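Local coordinates for TfuA domain-containing protein (Methanosarcina acetivorans, PDB 6XP8) that takes part in peptide backbone thioamidation, probably as the TfuA partner of a YcaO enzyme, at residues H13-K18 and I198-A203; K18-N23 and T209-I214. All blocks are in the same frame, centred on the assembly; numbering follows the deposited sequence.

Contact 1. Residues H13-K18 and I198-A203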
ATOM      1  N   HIS A  13      -9.374  -0.231  -9.824  1.00 18.22           N
ATOM      2  CA  HIS A  13      -9.204   0.078 -11.247  1.00 18.89           C
ATOM      3  C   HIS A  13     -10.177   1.185 -11.657  1.00 19.57           C
ATOM      4  O   HIS A  13      -9.807   2.089 -12.391  1.00 19.92           O
ATOM      5  CB  HIS A  13      -9.420  -1.171 -12.105  1.00 19.21           C
ATOM      6  CG  HIS A  13      -8.314  -2.179 -12.013  1.00 18.83           C
ATOM      7  ND1 HIS A  13      -8.149  -3.179 -12.947  1.00 19.17           N
ATOM      8  CD2 HIS A  13      -7.314  -2.338 -11.111  1.00 18.87           C
ATOM      9  CE1 HIS A  13      -7.103  -3.917 -12.621  1.00 18.84           C
ATOM     10  NE2 HIS A  13      -6.576  -3.426 -11.513  1.00 18.84           N
ATOM     11  N   GLU A  14     -11.399   1.113 -11.126  1.00 21.06           N
ATOM     12  CA  GLU A  14     -12.457   2.093 -11.393  1.00 22.43           C
ATOM     13  C   GLU A  14     -12.043   3.514 -10.996  1.00 22.21           C
ATOM     14  O   GLU A  14     -12.235   4.460 -11.764  1.00 23.43           O
ATOM     15  CB  GLU A  14     -13.756   1.698 -10.668  1.00 24.14           C
ATOM     16  CG  GLU A  14     -14.345   0.344 -11.065  1.00 26.43           C
ATOM     17  CD  GLU A  14     -13.858  -0.813 -10.194  1.00 28.30           C
ATOM     18  OE1 GLU A  14     -12.676  -1.209 -10.300  1.00 27.14           O
ATOM     19  OE2 GLU A  14     -14.675  -1.345  -9.404  1.00 30.97           O
ATOM     20  N   ASP A  15     -11.470   3.652  -9.803  1.00 22.29           N
ATOM     21  CA  ASP A  15     -11.052   4.953  -9.282  1.00 22.38           C
ATOM     22  C   ASP A  15      -9.745   5.441  -9.901  1.00 23.14           C
ATOM     23  O   ASP A  15      -9.556   6.644 -10.084  1.00 23.86           O
ATOM     24  CB  ASP A  15     -10.966   4.924  -7.756  1.00 22.52           C
ATOM     25  CG  ASP A  15     -12.336   4.838  -7.096  1.00 22.21           C
ATOM     26  OD1 ASP A  15     -13.356   5.058  -7.782  1.00 22.69           O
ATOM     27  OD2 ASP A  15     -12.385   4.555  -5.888  1.00 23.05           O
ATOM     28  N   ALA A  16      -8.855   4.507 -10.232  1.00 23.33           N
ATOM     29  CA  ALA A  16      -7.594   4.854 -10.886  1.00 24.23           C
ATOM     30  C   ALA A  16      -7.793   5.346 -12.324  1.00 25.93           C
ATOM     31  O   ALA A  16      -7.107   6.277 -12.752  1.00 26.40           O
ATOM     32  CB  ALA A  16      -6.633   3.677 -10.847  1.00 22.91           C
ATOM     33  N   LYS A  17      -8.738   4.722 -13.038  1.00 27.58           N
ATOM     34  CA  LYS A  17      -9.007   4.959 -14.472  1.00 29.77           C
ATOM     35  C   LYS A  17      -9.373   6.388 -14.822  1.00 30.90           C
ATOM     36  O   LYS A  17      -9.065   6.864 -15.921  1.00 31.95           O
ATOM     37  CB  LYS A  17     -10.131   4.048 -14.963  1.00 30.79           C
ATOM     38  CG  LYS A  17      -9.645   2.806 -15.670  1.00 32.12           C
ATOM     39  CD  LYS A  17     -10.751   1.773 -15.805  1.00 33.61           C
ATOM     40  CE  LYS A  17     -10.529   0.884 -17.021  1.00 34.90           C
ATOM     41  NZ  LYS A  17      -9.247   0.122 -17.000  1.00 35.29           N
ATOM     42  N   LYS A  18     -10.044   7.050 -13.887  1.00 30.71           N
ATOM     43  CA  LYS A  18     -10.493   8.425 -14.057  1.00 31.47           C
ATOM     44  C   LYS A  18      -9.320   9.390 -13.920  1.00 30.57           C
ATOM     45  O   LYS A  18      -9.270  10.402 -14.623  1.00 31.29           O
ATOM     46  CB  LYS A  18     -11.591   8.750 -13.044  1.00 32.60           C
ATOM     47  CG  LYS A  18     -12.845   7.893 -13.181  1.00 33.70           C
ATOM     48  CD  LYS A  18     -13.636   7.888 -11.882  1.00 34.79           C
ATOM     49  CE  LYS A  18     -14.934   7.111 -12.008  1.00 35.21           C
ATOM     50  NZ  LYS A  18     -15.802   7.341 -10.820  1.00 35.28           N
ATOM     51  N   ILE A 198      -3.366   6.123   3.783  1.00 16.15           N
ATOM     52  CA  ILE A 198      -2.058   6.463   3.231  1.00 16.06           C
ATOM     53  C   ILE A 198      -1.728   5.636   1.988  1.00 15.60           C
ATOM     54  O   ILE A 198      -1.075   6.139   1.074  1.00 15.81           O
ATOM     55  CB  ILE A 198      -0.928   6.443   4.300  1.00 16.39           C
ATOM     56  CG1 ILE A 198       0.351   7.126   3.780  1.00 17.05           C
ATOM     57  CG2 ILE A 198      -0.624   5.036   4.810  1.00 16.82           C
ATOM     58  CD1 ILE A 198       0.199   8.610   3.503  1.00 17.48           C
ATOM     59  N   LYS A 199      -2.200   4.391   1.951  1.00 15.11           N
ATOM     60  CA  LYS A 199      -2.023   3.545   0.764  1.00 14.85           C
ATOM     61  C   LYS A 199      -2.707   4.143  -0.461  1.00 14.61           C
ATOM     62  O   LYS A 199      -2.107   4.181  -1.536  1.00 13.74           O
ATOM     63  CB  LYS A 199      -2.505   2.120   1.015  1.00 15.40           C
ATOM     64  CG  LYS A 199      -1.610   1.337   1.959  1.00 15.53           C
ATOM     65  CD  LYS A 199      -1.895  -0.151   1.833  1.00 16.07           C
ATOM     66  CE  LYS A 199      -0.890  -0.859   0.950  1.00 16.09           C
ATOM     67  NZ  LYS A 199      -1.228  -2.308   0.831  1.00 15.98           N
ATOM     68  N   ARG A 200      -3.935   4.636  -0.288  1.00 14.57           N
ATOM     69  CA  ARG A 200      -4.676   5.264  -1.388  1.00 14.85           C
ATOM     70  C   ARG A 200      -4.008   6.557  -1.855  1.00 14.61           C
ATOM     71  O   ARG A 200      -3.901   6.807  -3.056  1.00 15.25           O
ATOM     72  CB  ARG A 200      -6.119   5.550  -0.968  1.00 15.22           C
ATOM     73  CG  ARG A 200      -6.985   6.112  -2.079  1.00 16.23           C
ATOM     74  CD  ARG A 200      -8.378   6.468  -1.580  1.00 16.84           C
ATOM     75  NE  ARG A 200      -9.244   6.838  -2.701  1.00 18.09           N
ATOM     76  CZ  ARG A 200      -9.919   5.971  -3.452  1.00 18.57           C
ATOM     77  NH1 ARG A 200      -9.852   4.665  -3.206  1.00 18.92           N
ATOM     78  NH2 ARG A 200     -10.670   6.413  -4.454  1.00 19.76           N
ATOM     79  N   GLN A 201      -3.553   7.372  -0.903  1.00 14.51           N
ATOM     80  CA  GLN A 201      -2.925   8.652  -1.238  1.00 14.25           C
ATOM     81  C   GLN A 201      -1.605   8.431  -1.953  1.00 14.06           C
ATOM     82  O   GLN A 201      -1.305   9.121  -2.923  1.00 13.60           O
ATOM     83  CB  GLN A 201      -2.762   9.546  -0.005  1.00 15.22           C
ATOM     84  CG  GLN A 201      -4.112  10.051   0.507  1.00 16.35           C
ATOM     85  CD  GLN A 201      -4.012  10.870   1.776  1.00 17.76           C
ATOM     86  OE1 GLN A 201      -3.302  10.499   2.719  1.00 19.40           O
ATOM     87  NE2 GLN A 201      -4.741  11.984   1.820  1.00 17.87           N
ATOM     88  N   ASP A 202      -0.845   7.440  -1.488  1.00 13.78           N
ATOM     89  CA  ASP A 202       0.398   7.076  -2.160  1.00 13.93           C
ATOM     90  C   ASP A 202       0.145   6.504  -3.545  1.00 13.61           C
ATOM     91  O   ASP A 202       0.908   6.797  -4.471  1.00 13.41           O
ATOM     92  CB  ASP A 202       1.187   6.071  -1.332  1.00 14.27           C
ATOM     93  CG  ASP A 202       1.998   6.713  -0.235  1.00 14.81           C
ATOM     94  OD1 ASP A 202       1.845   7.929   0.052  1.00 15.87           O
ATOM     95  OD2 ASP A 202       2.806   5.969   0.348  1.00 15.27           O
ATOM     96  N   ALA A 203      -0.904   5.684  -3.673  1.00 13.29           N
ATOM     97  CA  ALA A 203      -1.313   5.108  -4.967  1.00 13.45           C
ATOM     98  C   ALA A 203      -1.604   6.197  -6.001  1.00 13.37           C
ATOM     99  O   ALA A 203      -1.153   6.110  -7.142  1.00 13.54           O
ATOM    100  CB  ALA A 203      -2.516   4.186  -4.805  1.00 13.48           C
TER
HETATM  101  O   HOH W   1     -10.703   2.536  -4.778  1.00 20.11           O

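Contact 2. Residues K18-N23 and T209-I214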
ATOM      1  N   LYS A  18     -10.044   7.050 -13.887  1.00 30.71           N
ATOM      2  CA  LYS A  18     -10.493   8.425 -14.057  1.00 31.47           C
ATOM      3  C   LYS A  18      -9.320   9.390 -13.920  1.00 30.57           C
ATOM      4  O   LYS A  18      -9.270  10.402 -14.623  1.00 31.29           O
ATOM      5  CB  LYS A  18     -11.591   8.750 -13.044  1.00 32.60           C
ATOM      6  CG  LYS A  18     -12.845   7.893 -13.181  1.00 33.70           C
ATOM      7  CD  LYS A  18     -13.636   7.888 -11.882  1.00 34.79           C
ATOM      8  CE  LYS A  18     -14.934   7.111 -12.008  1.00 35.21           C
ATOM      9  NZ  LYS A  18     -15.802   7.341 -10.820  1.00 35.28           N
ATOM     10  N   ILE A  19      -8.385   9.050 -13.026  1.00 28.46           N
ATOM     11  CA  ILE A  19      -7.174   9.842 -12.745  1.00 27.02           C
ATOM     12  C   ILE A  19      -6.157   9.723 -13.889  1.00 25.85           C
ATOM     13  O   ILE A  19      -5.593  10.726 -14.327  1.00 25.06           O
ATOM     14  CB  ILE A  19      -6.548   9.449 -11.380  1.00 27.03           C
ATOM     15  CG1 ILE A  19      -7.519   9.784 -10.236  1.00 27.45           C
ATOM     16  CG2 ILE A  19      -5.199  10.138 -11.150  1.00 26.51           C
ATOM     17  CD1 ILE A  19      -7.307   8.988  -8.968  1.00 26.95           C
ATOM     18  N   LEU A  20      -5.940   8.501 -14.372  1.00 24.40           N
ATOM     19  CA  LEU A  20      -5.039   8.258 -15.494  1.00 23.70           C
ATOM     20  C   LEU A  20      -5.558   7.133 -16.376  1.00 22.85           C
ATOM     21  O   LEU A  20      -5.774   6.022 -15.892  1.00 22.29           O
ATOM     22  CB  LEU A  20      -3.626   7.929 -14.983  1.00 24.20           C
ATOM     23  CG  LEU A  20      -2.534   7.533 -15.991  1.00 24.45           C
ATOM     24  CD1 LEU A  20      -2.083   8.725 -16.827  1.00 25.04           C
ATOM     25  CD2 LEU A  20      -1.354   6.903 -15.269  1.00 24.67           C
ATOM     26  N   ARG A  21      -5.760   7.420 -17.662  1.00 23.03           N
ATOM     27  CA  ARG A  21      -6.028   6.357 -18.634  1.00 23.07           C
ATOM     28  C   ARG A  21      -4.730   5.594 -18.860  1.00 21.90           C
ATOM     29  O   ARG A  21      -3.745   6.143 -19.356  1.00 22.09           O
ATOM     30  CB  ARG A  21      -6.603   6.882 -19.964  1.00 25.06           C
ATOM     31  CG  ARG A  21      -6.828   5.779 -21.000  1.00 26.57           C
ATOM     32  CD  ARG A  21      -7.091   6.304 -22.407  1.00 28.70           C
ATOM     33  NE  ARG A  21      -8.520   6.397 -22.693  1.00 30.50           N
ATOM     34  CZ  ARG A  21      -9.155   5.792 -23.696  1.00 30.96           C
ATOM     35  NH1 ARG A  21      -8.509   5.027 -24.570  1.00 30.95           N
ATOM     36  NH2 ARG A  21     -10.462   5.971 -23.834  1.00 32.59           N
ATOM     37  N   ALA A  22      -4.749   4.328 -18.455  1.00 21.45           N
ATOM     38  CA  ALA A  22      -3.629   3.411 -18.605  1.00 20.30           C
ATOM     39  C   ALA A  22      -4.176   1.994 -18.705  1.00 19.51           C
ATOM     40  O   ALA A  22      -5.383   1.771 -18.551  1.00 18.72           O
ATOM     41  CB  ALA A  22      -2.679   3.534 -17.419  1.00 20.10           C
ATOM     42  N   ASN A  23      -3.289   1.043 -18.981  1.00 18.26           N
ATOM     43  CA  ASN A  23      -3.635  -0.366 -18.881  1.00 17.62           C
ATOM     44  C   ASN A  23      -3.541  -0.798 -17.417  1.00 17.23           C
ATOM     45  O   ASN A  23      -2.442  -0.984 -16.887  1.00 16.81           O
ATOM     46  CB  ASN A  23      -2.729  -1.222 -19.778  1.00 18.40           C
ATOM     47  CG  ASN A  23      -3.091  -2.701 -19.751  1.00 18.60           C
ATOM     48  OD1 ASN A  23      -3.882  -3.154 -18.922  1.00 19.32           O
ATOM     49  ND2 ASN A  23      -2.512  -3.461 -20.666  1.00 19.16           N
ATOM     50  N   THR A 209       2.822  10.352 -11.000  1.00 16.45           N
ATOM     51  CA  THR A 209       4.223  10.190 -11.434  1.00 16.97           C
ATOM     52  C   THR A 209       4.307   9.480 -12.790  1.00 16.93           C
ATOM     53  O   THR A 209       5.044   9.925 -13.685  1.00 17.11           O
ATOM     54  CB  THR A 209       5.077   9.462 -10.363  1.00 17.27           C
ATOM     55  OG1 THR A 209       5.057  10.228  -9.157  1.00 18.46           O
ATOM     56  CG2 THR A 209       6.531   9.313 -10.807  1.00 17.31           C
ATOM     57  N   VAL A 210       3.545   8.393 -12.936  1.00 16.77           N
ATOM     58  CA  VAL A 210       3.456   7.659 -14.206  1.00 17.31           C
ATOM     59  C   VAL A 210       2.938   8.588 -15.316  1.00 17.79           C
ATOM     60  O   VAL A 210       3.505   8.621 -16.412  1.00 17.93           O
ATOM     61  CB  VAL A 210       2.605   6.367 -14.074  1.00 16.75           C
ATOM     62  CG1 VAL A 210       2.353   5.733 -15.433  1.00 16.65           C
ATOM     63  CG2 VAL A 210       3.297   5.362 -13.161  1.00 16.80           C
ATOM     64  N   LYS A 211       1.893   9.360 -15.005  1.00 18.88           N
ATOM     65  CA  LYS A 211       1.350  10.378 -15.911  1.00 19.92           C
ATOM     66  C   LYS A 211       2.451  11.294 -16.459  1.00 20.77           C
ATOM     67  O   LYS A 211       2.538  11.498 -17.673  1.00 21.55           O
ATOM     68  CB  LYS A 211       0.268  11.203 -15.203  1.00 20.64           C
ATOM     69  CG  LYS A 211      -0.533  12.130 -16.111  1.00 21.65           C
ATOM     70  CD  LYS A 211      -1.513  12.989 -15.321  1.00 22.50           C
ATOM     71  CE  LYS A 211      -2.733  12.202 -14.868  1.00 23.32           C
ATOM     72  NZ  LYS A 211      -3.661  13.011 -14.023  1.00 24.31           N
ATOM     73  N   LYS A 212       3.292  11.811 -15.564  1.00 21.34           N
ATOM     74  CA  LYS A 212       4.394  12.710 -15.930  1.00 22.43           C
ATOM     75  C   LYS A 212       5.436  12.043 -16.820  1.00 22.36           C
ATOM     76  O   LYS A 212       5.895  12.646 -17.794  1.00 22.65           O
ATOM     77  CB  LYS A 212       5.055  13.308 -14.684  1.00 24.12           C
ATOM     78  CG  LYS A 212       4.209  14.375 -14.014  1.00 26.30           C
ATOM     79  CD  LYS A 212       5.008  15.215 -13.029  1.00 27.30           C
ATOM     80  CE  LYS A 212       4.166  16.366 -12.491  1.00 28.68           C
ATOM     81  NZ  LYS A 212       3.821  17.383 -13.531  1.00 29.94           N
ATOM     82  N   LEU A 213       5.790  10.798 -16.500  1.00 21.91           N
ATOM     83  CA  LEU A 213       6.814  10.077 -17.266  1.00 22.45           C
ATOM     84  C   LEU A 213       6.359   9.687 -18.673  1.00 23.10           C
ATOM     85  O   LEU A 213       7.179   9.669 -19.600  1.00 23.05           O
ATOM     86  CB  LEU A 213       7.349   8.857 -16.500  1.00 21.97           C
ATOM     87  CG  LEU A 213       8.200   9.097 -15.244  1.00 22.41           C
ATOM     88  CD1 LEU A 213       8.568   7.769 -14.610  1.00 22.98           C
ATOM     89  CD2 LEU A 213       9.463   9.915 -15.511  1.00 23.18           C
ATOM     90  N   ILE A 214       5.067   9.380 -18.825  1.00 23.34           N
ATOM     91  CA  ILE A 214       4.462   9.124 -20.142  1.00 25.08           C
ATOM     92  C   ILE A 214       4.521  10.381 -21.015  1.00 27.13           C
ATOM     93  O   ILE A 214       4.886  10.300 -22.195  1.00 28.35           O
ATOM     94  CB  ILE A 214       3.016   8.548 -20.023  1.00 24.99           C
ATOM     95  CG1 ILE A 214       3.051   7.082 -19.558  1.00 24.56           C
ATOM     96  CG2 ILE A 214       2.217   8.682 -21.326  1.00 24.90           C
ATOM     97  CD1 ILE A 214       3.613   6.079 -20.555  1.00 24.40           C
TER

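Contact 1. Residues H13-K18 and I198-A203
Asp-15 and Arg-200 form a salt bridge between helix 13-19, which follows strand 3-6, and helix 198-215, the last helix of the chain. Arg-200 NH2 donates to Asp-15 OD2 at 2.9 Å. The bond is nearly straight, with an N-H...O angle of 170°. The oxygen lies almost in the plane of the guanidinium and sits at its edge. The reverse does not hold: NH2 reaches OD2 from above the carboxylate plane, 50° out of it. The two flat groups are turned nearly at right angles, with their planes 80° apart. This is a single-point contact, not a paired, coplanar one.

The torsions explain the reach. Arg-200 has CG anti to its backbone N, and the chain stays extended as far as NE. The long side chain thus spans the distance between the helices, and its end meets the short Asp-15.

A water adds a second link. It donates to Asp-15 OD2 at 2.9 Å and accepts from Arg-200 NH1 at 2.8 Å. OD2 thus accepts two bonds, one from NH2 and one from the water, and the guanidinium uses both terminal nitrogens.

A leucine in place of Arg-200 would probably leave Asp-15 without its positive mate and the water without its NH1 donor.

The link is polar and lies at the surface, with both side chains partly exposed. Between 13-18 and 198-203 the tie is one of charge and hydration.

Contact 2. Residues K18-N23 and T209-I214
The loop that leads from helix 13-19 into the edge strand 23-25 packs here against helix 198-215, the C-terminal helix that lies along the parallel sheet. Leu-20 points toward that helix and meets two neighbouring residues of it. Its CD2 touches Val-210 CG1 at 3.9 Å, and these two side chains cross at about a right angle. Its other methyl, CD1, lies against the base of Lys-211, 3.8 Å from both CB and CG. Leu-20 and Lys-211 run past each other in opposite directions, and the lysine methylenes give the leucine an apolar surface.

The lysine then turns to a polar partner. Its chain bends at chi3 (-76°), which carries the ammonium to the backbone beside Leu-20. Lys-211 NZ donates to Ile-19 O at 3.0 Å. The approach is tilted 27° from the carbonyl plane, with a C=O...N angle of 151°.

Val-210 is buried and also touches Ala-3, Ile-5, Val-43 and Val-73, on three strands of the sheet. Leu-20 O is held by Tyr-24 OH, which further ties the loop to the strand.

One lysine thus does two jobs: its methylenes pack on Leu-20, while its charge meets a main-chain oxygen. The loop is held by both apolar and polar contacts.

In the fold
Both contacts use helix 13-19, contact 2 mainly through the residues just after it, and helix 198-215. Their centres lie about 11 Å apart. From contact 1 to contact 2 both partners advance along the chain: 13-18 pairs with 198-203, and 18-23 with 209-214. The segments alternate along the chain, and 13-18 and 18-23 share Lys-18. The centre of contact 1 is about 10 Å from the centre of the chain and that of contact 2 about 18 Å. Between the paired segments lie most of the protein's residues, including strands 43-46, 71-74 and 92-93. The last helix thus returns to the N-terminal strand-helix unit.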